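Putative chemotaxis protein (Desulfovibrio vulgaris str. Hildenborough, PDB 3H4Y) probably acts as a CheX-type chemotaxis phosphatase, removing the phosphoryl group from the response regulator CheY. Local coordinates at residues Asn5-Ala10 / Pro34-Asn39; Pro12-Thr17 / Ile140-Asn145; Asn39-Gly44 / Thr128-Thr133. All coordinates share one frame; numbering follows the deposited sequence.

Overall arrangement
Contacts 1 and 2 lie in the same part of the fold, where the N-terminal loop and helix 10-25 meet the neighbouring strands 30-37 and 137-144 of the large antiparallel sheet. Contact 2 is buried and wholly apolar across its gap; contact 1 lies further out, mixing a single amide hydrogen bond with methyl packing. The two touch through Ile140, which meets both Ala10 and Pro34. Contact 3 follows contact 1 along the chain, shares Asn39 with it and makes a small separate ladder of strands 42-44 and 127-131. Its chemistry is backbone pairing, waters and a bound citric acid, and it lies at the subunit interface, where contacts 1 and 2 take little or no part.

Contact 1: Asn5-Ala10 / Pro34-Asn39; sequences NGIEVA and PYVKKN
The loop Asn5-Ala10 lies beside the start of Pro34-Asn39 with the CA atoms of Asn5 and Pro34 6.0 Å apart, and a type I beta turn from Ile7 to Ala10, closed by Ala10 N to Ile7 O, leads it into helix 10-25. It thus lies against strand 30-37, an outermost strand, within this chain, of the antiparallel sheet of this CheX-like fold. One hydrogen bond joins the two segments. With CG anti to its backbone N (chi1 -169°), Asn5 sends ND2 to Pro34 O at 2.8 Å; the bond is straight (164° at the hydrogen), lies in the amide plane and meets the carbonyl nearly along its C=O axis. Beside it, Ile7 uses one atom. Its extended CG1 branch lays CD1 on the main chain, 3.3 Å from Tyr35 CA, a tight approach, with the Tyr35 side chain starting off away from the loop. The same methyl touches Pro34 CB on one flank (3.9 Å) and Val36 CG1 on the other (4.0 Å). Pro34 and Ala10 also pack on Ile140 of the adjacent strand 137-144. At the buried end, Ala10 CB rests on the pyrrolidine ring, 3.7 Å from Pro34 CG and equally far from Pro34 CB.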
# COMPACT_ATOMS: atom_id res chain seq x y z
N ASN A 5 7.34 -23.54 -9.95
CA ASN A 5 8.23 -23.88 -8.85
C ASN A 5 7.43 -24.39 -7.64
O ASN A 5 7.75 -24.07 -6.48
CB ASN A 5 9.07 -22.64 -8.46
CG ASN A 5 10.22 -22.95 -7.49
OD1 ASN A 5 10.76 -24.06 -7.48
ND2 ASN A 5 10.58 -21.97 -6.67
N GLY A 6 6.37 -25.17 -7.93
CA GLY A 6 5.50 -25.76 -6.91
C GLY A 6 4.54 -24.82 -6.21
O GLY A 6 3.94 -25.20 -5.20
N ILE A 7 4.40 -23.59 -6.72
CA ILE A 7 3.56 -22.58 -6.08
C ILE A 7 2.32 -22.39 -6.94
O ILE A 7 2.32 -21.61 -7.90
CB ILE A 7 4.32 -21.26 -5.91
CG1 ILE A 7 5.59 -21.50 -5.08
CG2 ILE A 7 3.45 -20.20 -5.22
CD1 ILE A 7 6.57 -20.37 -5.19
N GLU A 8 1.28 -23.15 -6.61
CA GLU A 8 0.01 -23.12 -7.37
C GLU A 8 -0.66 -21.76 -7.44
O GLU A 8 -1.22 -21.42 -8.49
CB GLU A 8 -1.00 -24.13 -6.81
CG GLU A 8 -0.71 -25.56 -7.24
CD GLU A 8 -0.79 -25.70 -8.75
OE1 GLU A 8 -1.88 -25.48 -9.32
OE2 GLU A 8 0.26 -26.03 -9.36
N VAL A 9 -0.61 -20.98 -6.36
CA VAL A 9 -1.18 -19.63 -6.41
C VAL A 9 -0.45 -18.68 -7.38
O VAL A 9 -0.97 -17.62 -7.70
CB VAL A 9 -1.30 -18.96 -5.03
CG1 VAL A 9 -2.29 -19.73 -4.16
CG2 VAL A 9 0.07 -18.80 -4.34
N ALA A 10 0.73 -19.05 -7.87
CA ALA A 10 1.41 -18.20 -8.84
C ALA A 10 0.66 -18.19 -10.17
O ALA A 10 0.75 -17.24 -10.92
CB ALA A 10 2.85 -18.66 -9.04
N PRO A 34 8.66 -18.35 -9.65
CA PRO A 34 7.98 -17.94 -8.45
C PRO A 34 8.63 -18.53 -7.20
O PRO A 34 9.23 -19.61 -7.27
CB PRO A 34 6.57 -18.54 -8.63
CG PRO A 34 6.42 -18.67 -10.06
CD PRO A 34 7.76 -19.08 -10.56
N TYR A 35 8.57 -17.80 -6.11
CA TYR A 35 9.09 -18.29 -4.82
C TYR A 35 8.33 -17.67 -3.67
O TYR A 35 7.63 -16.67 -3.83
CB TYR A 35 10.59 -17.99 -4.69
CG TYR A 35 10.94 -16.52 -4.56
CD1 TYR A 35 11.09 -15.74 -5.68
CD2 TYR A 35 11.12 -15.93 -3.31
CE1 TYR A 35 11.42 -14.40 -5.58
CE2 TYR A 35 11.44 -14.59 -3.20
CZ TYR A 35 11.60 -13.83 -4.33
OH TYR A 35 11.89 -12.46 -4.24
N VAL A 36 8.45 -18.28 -2.49
CA VAL A 36 7.87 -17.72 -1.26
C VAL A 36 8.98 -17.49 -0.22
O VAL A 36 9.92 -18.28 -0.08
CB VAL A 36 6.72 -18.59 -0.71
CG1 VAL A 36 5.56 -18.64 -1.69
CG2 VAL A 36 7.22 -20.00 -0.39
N LYS A 37 8.89 -16.39 0.50
CA LYS A 37 9.85 -16.10 1.53
C LYS A 37 9.27 -15.24 2.66
O LYS A 37 8.61 -14.23 2.39
CB LYS A 37 11.04 -15.39 0.87
CG LYS A 37 12.18 -15.02 1.78
CD LYS A 37 13.33 -14.44 0.96
CE LYS A 37 14.23 -13.52 1.76
NZ LYS A 37 15.00 -14.27 2.81
N LYS A 38 9.55 -15.61 3.90
CA LYS A 38 9.16 -14.80 5.03
C LYS A 38 9.85 -13.45 4.93
O LYS A 38 11.05 -13.37 4.62
CB LYS A 38 9.58 -15.46 6.36
CG LYS A 38 9.05 -14.73 7.62
CD LYS A 38 7.54 -14.96 7.84
CE LYS A 38 7.00 -14.22 9.10
NZ LYS A 38 6.86 -12.72 9.00
N ASN A 39 9.09 -12.39 5.17
CA ASN A 39 9.61 -11.01 5.13
C ASN A 39 10.29 -10.63 3.80
O ASN A 39 11.20 -9.81 3.77
CB ASN A 39 10.54 -10.74 6.32
CG ASN A 39 9.82 -10.89 7.66
OD1 ASN A 39 8.60 -10.72 7.80
ND2 ASN A 39 10.59 -11.22 8.66

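Contact 2: Pro12-Thr17 / Ile140-Asn145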
# COMPACT_ATOMS: atom_id res chain seq x y z
N PRO A 12 -2.65 -17.93 -11.24
CA PRO A 12 -3.55 -16.81 -11.56
C PRO A 12 -2.81 -15.46 -11.68
O PRO A 12 -3.23 -14.57 -12.45
CB PRO A 12 -4.58 -16.85 -10.42
CG PRO A 12 -3.96 -17.67 -9.33
CD PRO A 12 -3.02 -18.61 -9.97
N PHE A 13 -1.73 -15.28 -10.93
CA PHE A 13 -0.92 -14.05 -11.05
C PHE A 13 -0.16 -13.94 -12.34
O PHE A 13 -0.06 -12.85 -12.92
CB PHE A 13 -0.02 -13.88 -9.81
CG PHE A 13 -0.79 -13.41 -8.62
CD1 PHE A 13 -1.10 -12.06 -8.46
CD2 PHE A 13 -1.31 -14.32 -7.68
CE1 PHE A 13 -1.87 -11.63 -7.41
CE2 PHE A 13 -2.08 -13.88 -6.62
CZ PHE A 13 -2.36 -12.51 -6.50
N ILE A 14 0.41 -15.06 -12.78
CA ILE A 14 1.13 -15.03 -14.05
C ILE A 14 0.14 -14.78 -15.19
O ILE A 14 0.37 -13.92 -16.04
CB ILE A 14 1.93 -16.33 -14.25
CG1 ILE A 14 3.07 -16.39 -13.25
CG2 ILE A 14 2.45 -16.44 -15.71
CD1 ILE A 14 3.71 -17.80 -13.14
N ALA A 15 -0.99 -15.49 -15.19
CA ALA A 15 -1.98 -15.32 -16.22
C ALA A 15 -2.51 -13.89 -16.26
O ALA A 15 -2.60 -13.26 -17.34
CB ALA A 15 -3.15 -16.32 -16.01
N ALA A 16 -2.84 -13.36 -15.08
CA ALA A 16 -3.35 -11.97 -14.95
C ALA A 16 -2.34 -10.93 -15.44
O ALA A 16 -2.68 -10.02 -16.20
CB ALA A 16 -3.74 -11.69 -13.51
N THR A 17 -1.11 -11.10 -15.01
CA THR A 17 -0.03 -10.18 -15.37
C THR A 17 0.21 -10.14 -16.88
O THR A 17 0.27 -9.07 -17.50
CB THR A 17 1.27 -10.51 -14.61
OG1 THR A 17 1.05 -10.35 -13.22
CG2 THR A 17 2.40 -9.55 -15.02
N ILE A 140 7.09 -12.96 -7.76
CA ILE A 140 7.35 -13.45 -9.12
C ILE A 140 8.00 -12.29 -9.86
O ILE A 140 7.36 -11.22 -10.05
CB ILE A 140 6.08 -13.91 -9.89
CG1 ILE A 140 5.21 -14.87 -9.08
CG2 ILE A 140 6.46 -14.53 -11.30
CD1 ILE A 140 3.80 -14.99 -9.63
N PRO A 141 9.27 -12.46 -10.24
CA PRO A 141 9.87 -11.43 -11.08
C PRO A 141 9.37 -11.60 -12.53
O PRO A 141 9.11 -12.72 -12.99
CB PRO A 141 11.35 -11.74 -11.00
CG PRO A 141 11.43 -13.25 -10.80
CD PRO A 141 10.17 -13.61 -10.00
N PHE A 142 9.23 -10.49 -13.24
CA PHE A 142 8.94 -10.48 -14.67
C PHE A 142 9.98 -9.60 -15.40
O PHE A 142 10.46 -8.59 -14.85
CB PHE A 142 7.55 -9.91 -14.93
CG PHE A 142 6.44 -10.79 -14.48
CD1 PHE A 142 6.06 -10.82 -13.14
CD2 PHE A 142 5.74 -11.57 -15.39
CE1 PHE A 142 5.00 -11.62 -12.73
CE2 PHE A 142 4.68 -12.33 -15.00
CZ PHE A 142 4.31 -12.39 -13.68
N LEU A 143 10.31 -10.00 -16.62
CA LEU A 143 11.14 -9.21 -17.49
C LEU A 143 10.33 -8.69 -18.68
O LEU A 143 9.48 -9.38 -19.25
CB LEU A 143 12.31 -10.05 -18.03
CG LEU A 143 13.50 -10.26 -17.09
CD1 LEU A 143 14.60 -11.05 -17.81
CD2 LEU A 143 14.09 -8.93 -16.68
N THR A 144 10.68 -7.48 -19.12
CA THR A 144 10.19 -6.92 -20.36
C THR A 144 11.44 -6.44 -21.11
O THR A 144 12.55 -6.44 -20.56
CB THR A 144 9.25 -5.72 -20.17
OG1 THR A 144 9.99 -4.59 -19.71
CG2 THR A 144 8.11 -6.04 -19.14
N ASN A 145 11.23 -6.00 -22.34
CA ASN A 145 12.35 -5.45 -23.12
C ASN A 145 12.99 -4.22 -22.48
O ASN A 145 14.14 -3.88 -22.79
CB ASN A 145 11.90 -5.09 -24.52
CG ASN A 145 11.47 -6.29 -25.34
OD1 ASN A 145 11.80 -7.46 -25.03
ND2 ASN A 145 10.70 -6.01 -26.39
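Helix 12-17 runs over strand 140-144 in nearly the same direction, their axes 10.5 Å apart at closest and inclined by 26°. No hydrogen bond spans the gap; every link across it is apolar.

The aromatic part centres on Phe142. Its CG stands beside the backbone N, so that the ring rises toward the helix and meets Thr17 tip to tip. Thr17 CG2 sits over one face in a CH-pi contact, 3.7 Å from the ring centroid and 17° off the normal, shifted somewhat toward CE2 and CZ. At the ring's edge, close to its plane, lies Ile14 CA, 4.1 Å from Phe142 CZ. Phe149 of the next strand stacks with the same ring.

The aliphatic part is built round Ile140. Its side chain crosses that of Ile14 at about a right angle, and CD1 touches two successive helix residues, 3.9 Å from Ile14 CG1 and 4.0 Å from Phe13 CB. The Phe13 ring itself leads away to meet Phe153.

Polar bonding stays within the helix. Thr17 OG1 donates to Phe13 O at 2.8 Å, from above the carbonyl plane, while Thr17 N reaches the same oxygen. Phe13 O thus accepts twice, the hydroxyl is satisfied within the helix, and with OG1 beside the backbone N (chi1 -62°) the methyl CG2 is the branch presented to Phe142. Thr17 and Phe13 also touch helix 84-109, through Ile99 and Ala103. Helix 10-25 lies on the antiparallel sheet with apolar side chains between them, a helix-on-sheet layer consistent with the alpha/beta fold of the CheC-like clan.

Contact 3: Asn39-Gly44 / Thr128-Thr133; sequences NNVAKG and TISHVT. With CIT (citric acid), chain B.
Strands 42-44 and 128-131 run antiparallel (160°), joined by the hydrogen-bonded pair Ala42-Ile129. Ala42 N gives to Ile129 O at 3.1 Å, and Ile129 N returns a bond to Ala42 O at 2.8 Å, both nearly straight. Ala42 O is also approached by Thr128 CA at 3.2 Å, a CA-H...O contact. Lys43 and Thr128 form the following non-hydrogen-bonded pair; the Val41 side chain crosses that of Thr128 obliquely, CG1 (anti to the backbone N, chi1 177°) lying 3.6 Å from Thr128 CB.

Beyond the ladder the segments part and water takes over. Water 3 donates to Asn40 O (2.8 Å) and to His131 O (2.7 Å), bridging two carbonyls. Water 2 accepts from Thr133 N at 3.0 Å and also bonds Asn39 OD1 and His131 O, while water 1 accepts from Asn39 N. Citric acid, probably from the crystallisation liquor, donates from O7 to Thr133 O at 3.1 Å, and Lys38 NZ bonds that same oxygen; Asn39 ND2 reaches citric acid O2 only weakly.

Buried polar side chains find partners elsewhere: Asn40 ND2 on Glu152, His131 NE2 on Ser61, His131 ND1 on Ser120 of the second subunit, and Ser130 OG on Lys89 of the second subunit. Ala42 and Ile129 pack on Thr63 of strand 58-64, while Thr128-His131 pair antiparallel with a strand of the second subunit, carrying this small sheet across the interface.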
# COMPACT_ATOMS: atom_id res chain seq x y z
N ASN A 39 9.09 -12.39 5.17
CA ASN A 39 9.61 -11.01 5.13
C ASN A 39 10.29 -10.63 3.80
O ASN A 39 11.20 -9.81 3.77
CB ASN A 39 10.54 -10.74 6.32
CG ASN A 39 9.82 -10.89 7.66
OD1 ASN A 39 8.60 -10.72 7.80
ND2 ASN A 39 10.59 -11.22 8.66
N ASN A 40 9.82 -11.21 2.71
CA ASN A 40 10.34 -10.81 1.39
C ASN A 40 10.11 -9.31 1.18
O ASN A 40 9.10 -8.76 1.61
CB ASN A 40 9.65 -11.58 0.26
CG ASN A 40 10.50 -11.61 -0.99
OD1 ASN A 40 11.60 -12.13 -0.96
ND2 ASN A 40 10.04 -10.95 -2.08
N VAL A 41 11.09 -8.67 0.55
CA VAL A 41 11.04 -7.25 0.27
C VAL A 41 11.18 -7.06 -1.23
O VAL A 41 12.04 -7.70 -1.87
CB VAL A 41 12.19 -6.53 1.00
CG1 VAL A 41 12.19 -5.03 0.65
CG2 VAL A 41 12.11 -6.74 2.54
N ALA A 42 10.36 -6.17 -1.81
CA ALA A 42 10.53 -5.78 -3.21
C ALA A 42 11.11 -4.39 -3.23
O ALA A 42 10.68 -3.53 -2.47
CB ALA A 42 9.18 -5.80 -3.95
N LYS A 43 12.08 -4.15 -4.11
CA LYS A 43 12.75 -2.85 -4.22
C LYS A 43 12.63 -2.37 -5.64
O LYS A 43 12.84 -3.12 -6.59
CB LYS A 43 14.22 -2.97 -3.81
CG LYS A 43 14.97 -1.64 -3.89
CD LYS A 43 16.33 -1.76 -3.26
CE LYS A 43 17.13 -0.48 -3.45
NZ LYS A 43 18.42 -0.53 -2.72
N GLY A 44 12.26 -1.11 -5.81
CA GLY A 44 12.09 -0.57 -7.13
C GLY A 44 11.83 0.91 -7.11
O GLY A 44 12.13 1.56 -6.13
N THR A 128 11.45 0.53 -0.97
CA THR A 128 11.10 -0.87 -0.69
C THR A 128 9.66 -1.02 -0.24
O THR A 128 9.08 -0.10 0.37
CB THR A 128 12.03 -1.46 0.39
OG1 THR A 128 11.92 -0.71 1.61
CG2 THR A 128 13.51 -1.47 -0.12
N ILE A 129 9.10 -2.16 -0.59
CA ILE A 129 7.76 -2.58 -0.20
C ILE A 129 7.90 -3.81 0.67
O ILE A 129 8.41 -4.84 0.20
CB ILE A 129 6.88 -2.97 -1.42
CG1 ILE A 129 6.80 -1.88 -2.48
CG2 ILE A 129 5.47 -3.39 -0.93
CD1 ILE A 129 6.23 -0.51 -1.97
N SER A 130 7.40 -3.73 1.91
CA SER A 130 7.53 -4.83 2.86
C SER A 130 6.16 -5.14 3.42
O SER A 130 5.68 -4.47 4.33
CB SER A 130 8.50 -4.48 3.99
OG SER A 130 9.78 -4.17 3.49
N HIS A 131 5.51 -6.15 2.87
CA HIS A 131 4.27 -6.59 3.48
C HIS A 131 4.54 -7.19 4.86
O HIS A 131 5.51 -7.93 5.07
CB HIS A 131 3.52 -7.58 2.58
CG HIS A 131 3.33 -7.09 1.19
ND1 HIS A 131 2.68 -5.91 0.91
CD2 HIS A 131 3.79 -7.57 0.01
CE1 HIS A 131 2.70 -5.71 -0.40
NE2 HIS A 131 3.37 -6.71 -0.97
N VAL A 132 3.72 -6.78 5.83
CA VAL A 132 3.85 -7.17 7.23
C VAL A 132 2.75 -8.18 7.49
O VAL A 132 1.55 -7.86 7.59
CB VAL A 132 3.70 -5.91 8.16
CG1 VAL A 132 3.68 -6.30 9.66
CG2 VAL A 132 4.84 -4.92 7.89
N THR A 133 3.19 -9.44 7.56
CA THR A 133 2.29 -10.58 7.65
C THR A 133 3.01 -11.74 8.35
O THR A 133 4.23 -11.83 8.31
CB THR A 133 1.76 -10.99 6.25
OG1 THR A 133 0.88 -12.13 6.36
CG2 THR A 133 2.86 -11.30 5.32
C1 CIT B . 8.26 -10.06 11.74
O1 CIT B . 9.32 -9.41 11.84
O2 CIT B . 8.27 -11.14 11.12
C2 CIT B . 7.00 -9.56 12.40
C3 CIT B . 5.74 -10.12 11.76
O7 CIT B . 5.80 -10.12 10.31
C4 CIT B . 4.60 -9.24 12.23
C5 CIT B . 3.28 -9.91 11.95
O3 CIT B . 2.92 -10.04 10.78
O4 CIT B . 2.55 -10.32 12.88
C6 CIT B . 5.54 -11.52 12.28
O5 CIT B . 5.40 -11.72 13.51
O6 CIT B . 5.54 -12.48 11.49
O HOH W 1 6.38 -12.43 5.93
O HOH W 2 6.08 -9.81 6.77
O HOH W 3 8.10 -8.03 4.16